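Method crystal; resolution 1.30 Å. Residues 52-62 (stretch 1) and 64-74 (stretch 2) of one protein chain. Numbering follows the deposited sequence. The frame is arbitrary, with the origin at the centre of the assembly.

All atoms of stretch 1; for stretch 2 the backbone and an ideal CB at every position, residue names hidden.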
ATOM      1  N   THR A  52     -16.419   3.499   8.786  1.00  9.08           N
ATOM      2  CA  THR A  52     -15.952   4.062  10.030  1.00  9.48           C
ATOM      3  C   THR A  52     -14.450   4.173  10.138  1.00  9.19           C
ATOM      4  O   THR A  52     -13.701   3.357   9.634  1.00  9.67           O
ATOM      5  CB  THR A  52     -16.469   3.249  11.228  1.00 11.45           C
ATOM      6  OG1 THR A  52     -15.700   2.058  11.316  1.00 13.73           O
ATOM      7  CG2 THR A  52     -17.902   2.915  11.073  1.00 11.58           C
ATOM      8  N   GLY A  53     -14.000   5.195  10.851  1.00 10.10           N
ATOM      9  CA  GLY A  53     -12.580   5.402  11.090  1.00  9.84           C
ATOM     10  C   GLY A  53     -12.071   4.434  12.161  1.00  9.45           C
ATOM     11  O   GLY A  53     -11.001   3.842  12.026  1.00  9.03           O
ATOM     12  N   ALA A  54     -12.817   4.282  13.252  1.00  8.30           N
ATOM     13  CA  ALA A  54     -12.409   3.378  14.323  1.00  8.43           C
ATOM     14  C   ALA A  54     -12.344   1.961  13.796  1.00  8.87           C
ATOM     15  O   ALA A  54     -11.466   1.213  14.166  1.00  8.55           O
ATOM     16  CB  ALA A  54     -13.364   3.452  15.509  1.00 10.01           C
ATOM     17  N   GLY A  55     -13.309   1.584  12.962  1.00  8.89           N
ATOM     18  CA  GLY A  55     -13.349   0.235  12.426  1.00  8.19           C
ATOM     19  C   GLY A  55     -12.208   0.016  11.444  1.00  8.05           C
ATOM     20  O   GLY A  55     -11.579  -1.055  11.445  1.00  8.03           O
ATOM     21  N   THR A  56     -11.952   0.996  10.587  1.00  7.60           N
ATOM     22  CA  THR A  56     -10.848   0.868   9.658  1.00  7.77           C
ATOM     23  C   THR A  56      -9.540   0.680  10.440  1.00  7.17           C
ATOM     24  O   THR A  56      -8.712  -0.175  10.117  1.00  8.06           O
ATOM     25  CB  THR A  56     -10.765   2.018   8.692  1.00  7.31           C
ATOM     26  OG1 THR A  56     -11.960   2.181   7.911  1.00  8.78           O
ATOM     27  CG2 THR A  56      -9.606   2.034   7.958  1.00  6.06           C
ATOM     28  N   THR A  57      -9.376   1.460  11.506  1.00  7.03           N
ATOM     29  CA  THR A  57      -8.172   1.378  12.308  1.00  6.92           C
ATOM     30  C   THR A  57      -8.040   0.025  13.010  1.00  7.48           C
ATOM     31  O   THR A  57      -6.968  -0.592  13.003  1.00  7.90           O
ATOM     32  CB  THR A  57      -8.109   2.525  13.328  1.00  8.27           C
ATOM     33  OG1 THR A  57      -8.220   3.783  12.632  1.00  9.95           O
ATOM     34  CG2 THR A  57      -6.784   2.541  14.024  1.00  9.30           C
ATOM     35  N   ALA A  58      -9.129  -0.424  13.618  1.00  7.87           N
ATOM     36  CA  ALA A  58      -9.086  -1.687  14.314  1.00  8.28           C
ATOM     37  C   ALA A  58      -8.831  -2.844  13.376  1.00  8.27           C
ATOM     38  O   ALA A  58      -8.035  -3.746  13.704  1.00  8.44           O
ATOM     39  CB  ALA A  58     -10.398  -1.907  15.036  1.00  9.10           C
ATOM     40  N   SER A  59      -9.511  -2.852  12.241  1.00  7.59           N
ATOM     41  CA  SER A  59      -9.379  -3.973  11.318  1.00  6.97           C
ATOM     42  C   SER A  59      -8.131  -3.976  10.455  1.00  6.86           C
ATOM     43  O   SER A  59      -7.450  -4.999  10.366  1.00  7.60           O
ATOM     44  CB  SER A  59     -10.646  -4.038  10.481  1.00  7.56           C
ATOM     45  OG  SER A  59     -10.659  -5.133   9.570  1.00  8.14           O
ATOM     46  N   ARG A  60      -7.849  -2.850   9.817  1.00  7.59           N
ATOM     47  CA  ARG A  60      -6.674  -2.794   8.985  1.00  7.72           C
ATOM     48  C   ARG A  60      -5.383  -2.649   9.720  1.00  8.28           C
ATOM     49  O   ARG A  60      -4.335  -3.112   9.230  1.00  9.69           O
ATOM     50  CB  ARG A  60      -6.775  -1.672   7.963  1.00 11.47           C
ATOM     51  CG  ARG A  60      -7.736  -1.982   6.916  1.00 18.66           C
ATOM     52  CD  ARG A  60      -7.730  -0.908   5.825  1.00 25.38           C
ATOM     53  NE  ARG A  60      -6.435  -0.732   5.162  1.00 29.53           N
ATOM     54  CZ  ARG A  60      -6.111  -1.261   3.982  1.00 31.15           C
ATOM     55  NH1 ARG A  60      -4.915  -1.047   3.433  1.00 32.60           N
ATOM     56  NH2 ARG A  60      -6.984  -2.015   3.346  1.00 29.78           N
ATOM     57  N   LEU A  61      -5.416  -2.020  10.883  1.00  8.10           N
ATOM     58  CA  LEU A  61      -4.179  -1.793  11.643  1.00  8.39           C
ATOM     59  C   LEU A  61      -4.088  -2.438  13.008  1.00  8.59           C
ATOM     60  O   LEU A  61      -3.016  -2.502  13.583  1.00  9.32           O
ATOM     61  CB  LEU A  61      -3.953  -0.279  11.795  1.00  8.64           C
ATOM     62  CG  LEU A  61      -3.889   0.518  10.487  1.00  9.79           C
ATOM     63  CD1 LEU A  61      -3.710   2.010  10.759  1.00 11.64           C
ATOM     64  CD2 LEU A  61      -2.785  -0.012   9.614  1.00 11.74           C
ATOM     65  N   GLY A  62      -5.199  -2.942  13.507  1.00  8.44           N
ATOM     66  CA  GLY A  62      -5.195  -3.543  14.822  1.00  7.87           C
ATOM     67  C   GLY A  62      -4.844  -2.564  15.936  1.00  8.76           C
ATOM     68  O   GLY A  62      -4.288  -2.960  16.970  1.00  9.53           O
ATOM     69  N   UNK A  64      -6.070   1.256  18.276  1.00 10.69           N
ATOM     70  CA  UNK A  64      -7.190   2.043  18.773  1.00 11.00           C
ATOM     71  C   UNK A  64      -7.377   3.292  17.915  1.00 11.66           C
ATOM     72  O   UNK A  64      -6.484   3.711  17.201  1.00 11.97           O
ATOM     73  CB  UNK A  64      -6.971   2.426  20.238  1.00 11.00           C
ATOM     74  N   UNK A  65      -8.517   3.946  18.094  1.00 12.28           N
ATOM     75  CA  UNK A  65      -8.882   5.135  17.306  1.00 11.16           C
ATOM     76  C   UNK A  65      -8.247   6.398  17.848  1.00 12.90           C
ATOM     77  O   UNK A  65      -8.935   7.254  18.369  1.00 15.24           O
ATOM     78  CB  UNK A  65     -10.402   5.305  17.274  1.00 11.16           C
ATOM     79  N   UNK A  66      -6.929   6.499  17.660  1.00 12.04           N
ATOM     80  CA  UNK A  66      -6.126   7.612  18.153  1.00 11.89           C
ATOM     81  C   UNK A  66      -5.281   8.287  17.068  1.00 13.38           C
ATOM     82  O   UNK A  66      -4.086   8.509  17.217  1.00 14.87           O
ATOM     83  CB  UNK A  66      -5.210   7.119  19.275  1.00 11.89           C
ATOM     84  N   UNK A  67      -5.906   8.578  15.941  1.00 13.06           N
ATOM     85  CA  UNK A  67      -5.236   9.230  14.814  1.00 12.98           C
ATOM     86  C   UNK A  67      -4.039   8.442  14.310  1.00 13.13           C
ATOM     87  O   UNK A  67      -3.005   8.982  13.945  1.00 18.87           O
ATOM     88  CB  UNK A  67      -4.787  10.637  15.215  1.00 12.98           C
ATOM     89  N   UNK A  68      -4.210   7.127  14.279  1.00 10.58           N
ATOM     90  CA  UNK A  68      -3.180   6.186  13.819  1.00 10.22           C
ATOM     91  C   UNK A  68      -3.409   5.957  12.324  1.00 11.31           C
ATOM     92  O   UNK A  68      -2.445   5.902  11.536  1.00 12.43           O
ATOM     93  CB  UNK A  68      -3.228   4.870  14.598  1.00 10.22           C
ATOM     94  N   UNK A  69      -4.646   5.747  11.907  1.00 10.57           N
ATOM     95  CA  UNK A  69      -4.918   5.620  10.482  1.00  8.72           C
ATOM     96  C   UNK A  69      -4.710   7.018   9.862  1.00  9.20           C
ATOM     97  O   UNK A  69      -5.171   8.023  10.423  1.00 11.91           O
ATOM     98  CB  UNK A  69      -6.329   5.087  10.225  1.00  8.72           C
ATOM     99  N   UNK A  70      -4.042   7.062   8.716  1.00  8.94           N
ATOM    100  CA  UNK A  70      -3.800   8.320   8.003  1.00  9.14           C
ATOM    101  C   UNK A  70      -4.471   8.232   6.636  1.00  9.08           C
ATOM    102  O   UNK A  70      -5.257   7.294   6.367  1.00  9.51           O
ATOM    103  CB  UNK A  70      -2.303   8.603   7.862  1.00  9.14           C
ATOM    104  N   UNK A  71      -4.197   9.178   5.762  1.00  9.58           N
ATOM    105  CA  UNK A  71      -4.857   9.178   4.468  1.00  9.80           C
ATOM    106  C   UNK A  71      -4.736   7.882   3.696  1.00  9.45           C
ATOM    107  O   UNK A  71      -5.731   7.390   3.172  1.00 10.41           O
ATOM    108  CB  UNK A  71      -4.295  10.317   3.614  1.00  9.80           C
ATOM    109  N   UNK A  72      -3.550   7.299   3.630  1.00  9.48           N
ATOM    110  CA  UNK A  72      -3.397   6.094   2.869  1.00 10.13           C
ATOM    111  C   UNK A  72      -4.327   4.989   3.328  1.00  9.99           C
ATOM    112  O   UNK A  72      -4.953   4.311   2.510  1.00  9.79           O
ATOM    113  CB  UNK A  72      -1.944   5.619   2.943  1.00 10.13           C
ATOM    114  N   UNK A  73      -4.389   4.771   4.632  1.00 10.13           N
ATOM    115  CA  UNK A  73      -5.242   3.725   5.176  1.00  9.64           C
ATOM    116  C   UNK A  73      -6.716   3.925   4.903  1.00  8.01           C
ATOM    117  O   UNK A  73      -7.466   3.015   4.570  1.00  8.99           O
ATOM    118  CB  UNK A  73      -5.024   3.622   6.687  1.00  9.64           C
ATOM    119  N   UNK A  74      -7.125   5.162   5.108  1.00  8.10           N
ATOM    120  CA  UNK A  74      -8.523   5.521   4.898  1.00  7.84           C
ATOM    121  C   UNK A  74      -8.943   5.468   3.454  1.00  7.79           C
ATOM    122  O   UNK A  74      -9.984   4.903   3.133  1.00  8.28           O
ATOM    123  CB  UNK A  74      -8.790   6.924   5.446  1.00  7.84           C
TER

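Stretch 1 is a short helix, and the side of it carrying Gly53, Thr56, Thr57, Arg60 and Leu61 meets stretch 2.

Position 64 has an extended backbone (phi -76°, psi 167°) and a CB pointing away from the helix, so stretch 1 demands little; proline or many others would fit. It is Pro64, whose main chain makes the nearest approach: its O lies 3.4 Å from Thr57 CG2.

At position 65 the CB points sideways, its ideal atom 3.9 Å from Ala54 CB, near the first turn of the helix. A small or medium residue fits, and an acidic one would suit the positive end of the helix dipole. Asp65 is found, with chi1 t; its OD1 packs 3.6 Å from Ala54 CB, and no hydrogen bond joins it to the helix.

Positions 66 and 67 point away and are free of stretch 1, although the positive phi of 67 (58°) would favour glycine, asparagine or aspartate. They are Leu66 and, despite that phi, Ala67.

Position 68 turns back toward the helix, its ideal CB 4.3 Å from Thr57 CG2 and 4.8 Å from Leu61 CD1. Valine, leucine or isoleucine would suit this apolar patch. Ile68 sets CG2 4.1 Å from Leu61 CD1.

Position 69 is the tightest: its ideal CB already stands 3.3 Å from Thr57 OG1 and 4.1 Å from Leu61 CD1. Small residues, glycine, alanine or serine, are the natural candidates. Ala69 adds only a methyl. Beside it, water 1 donates to Thr57 OG1 (2.8 Å) and accepts from Ala69 N (3.0 Å), linking helix to loop without a direct bond.

Position 70 points away and precedes a helix, where serine, threonine, aspartate or asparagine are common; Gln70 is the N-cap residue. Position 71 is out of reach, open to many choices as far as stretch 1 is concerned, and is Leu71.

The CB of 72 points sideways with nothing of stretch 1 near, so choice is wide; the end of His72 comes nearer.

At position 73 the ideal CB is 4.6 Å from Leu61 CD1 and 4.8 Å from Arg60 NE, inviting an acid or a polar group. Asp73 answers through water 2, which accepts from Arg60 NE (2.8 Å) and donates to Asp73 OD1 (2.6 Å). Its OD2 accepts from Gln70 N (2.9 Å), securing the start of its own helix.

Position 74 starts sideways and distant, so a long, flexible apolar chain is needed to reach Gly53. Met74, m at all three chi angles, brings SD 3.8 Å from Thr56 CG2 and CE 3.9 Å from Gly53 CA.

Stretch 2, residues 64-74: PDLAIAQLHDM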
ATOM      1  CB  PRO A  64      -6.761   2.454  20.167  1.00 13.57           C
ATOM      2  CG  PRO A  64      -5.327   2.229  20.245  1.00 16.50           C
ATOM      3  CD  PRO A  64      -4.883   1.372  19.128  1.00 11.73           C
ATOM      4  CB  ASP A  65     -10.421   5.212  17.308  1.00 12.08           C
ATOM      5  CG  ASP A  65     -10.966   6.187  16.316  1.00 13.95           C
ATOM      6  OD1 ASP A  65     -12.086   6.689  16.565  1.00 17.70           O
ATOM      7  OD2 ASP A  65     -10.310   6.464  15.306  1.00 15.99           O
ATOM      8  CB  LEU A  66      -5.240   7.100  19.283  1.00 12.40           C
ATOM      9  CG  LEU A  66      -5.987   6.594  20.520  1.00 16.86           C
ATOM     10  CD1 LEU A  66      -5.064   5.887  21.482  1.00 17.97           C
ATOM     11  CD2 LEU A  66      -6.664   7.766  21.199  1.00 19.17           C
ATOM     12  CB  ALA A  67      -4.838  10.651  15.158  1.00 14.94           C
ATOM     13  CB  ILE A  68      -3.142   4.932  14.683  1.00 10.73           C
ATOM     14  CG1 ILE A  68      -2.652   5.317  16.097  1.00 11.92           C
ATOM     15  CG2 ILE A  68      -2.251   3.900  14.052  1.00 10.61           C
ATOM     16  CD1 ILE A  68      -2.844   4.266  17.144  1.00 11.79           C
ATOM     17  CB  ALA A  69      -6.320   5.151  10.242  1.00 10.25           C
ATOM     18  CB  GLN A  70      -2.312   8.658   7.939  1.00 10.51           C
ATOM     19  CG  GLN A  70      -1.700   8.694   9.341  1.00 11.41           C
ATOM     20  CD  GLN A  70      -0.337   9.302   9.423  1.00 14.77           C
ATOM     21  OE1 GLN A  70      -0.073  10.200  10.225  1.00 23.53           O
ATOM     22  NE2 GLN A  70       0.547   8.780   8.686  1.00  9.26           N
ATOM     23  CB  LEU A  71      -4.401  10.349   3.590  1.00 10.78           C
ATOM     24  CG  LEU A  71      -4.987  10.359   2.174  1.00 11.31           C
ATOM     25  CD1 LEU A  71      -6.483  10.408   2.220  1.00 11.38           C
ATOM     26  CD2 LEU A  71      -4.410  11.532   1.403  1.00 11.58           C
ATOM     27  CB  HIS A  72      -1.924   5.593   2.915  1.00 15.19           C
ATOM     28  CG  HIS A  72      -1.753   4.178   2.439  1.00 25.13           C
ATOM     29  ND1 HIS A  72      -1.812   3.090   3.286  1.00 30.78           N
ATOM     30  CD2 HIS A  72      -1.561   3.674   1.198  1.00 28.49           C
ATOM     31  CE1 HIS A  72      -1.649   1.981   2.585  1.00 32.52           C
ATOM     32  NE2 HIS A  72      -1.485   2.310   1.316  1.00 32.58           N
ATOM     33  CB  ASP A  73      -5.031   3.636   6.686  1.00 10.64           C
ATOM     34  CG  ASP A  73      -3.568   3.555   7.054  1.00 13.58           C
ATOM     35  OD1 ASP A  73      -2.994   2.484   6.844  1.00 14.92           O
ATOM     36  OD2 ASP A  73      -3.027   4.541   7.615  1.00 13.56           O
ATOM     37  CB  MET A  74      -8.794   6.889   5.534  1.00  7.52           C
ATOM     38  CG  MET A  74      -8.607   6.896   7.041  1.00  8.21           C
ATOM     39  SD  MET A  74      -9.751   5.875   7.983  1.00  8.38           S
ATOM     40  CE  MET A  74     -11.240   6.860   7.779  1.00  8.99           C
TER
HETATM   41  O   HOH W   1      -6.870   5.963  13.845  1.00 12.31           O
HETATM   42  O   HOH W   2      -3.970   0.322   5.831  1.00 23.35           O
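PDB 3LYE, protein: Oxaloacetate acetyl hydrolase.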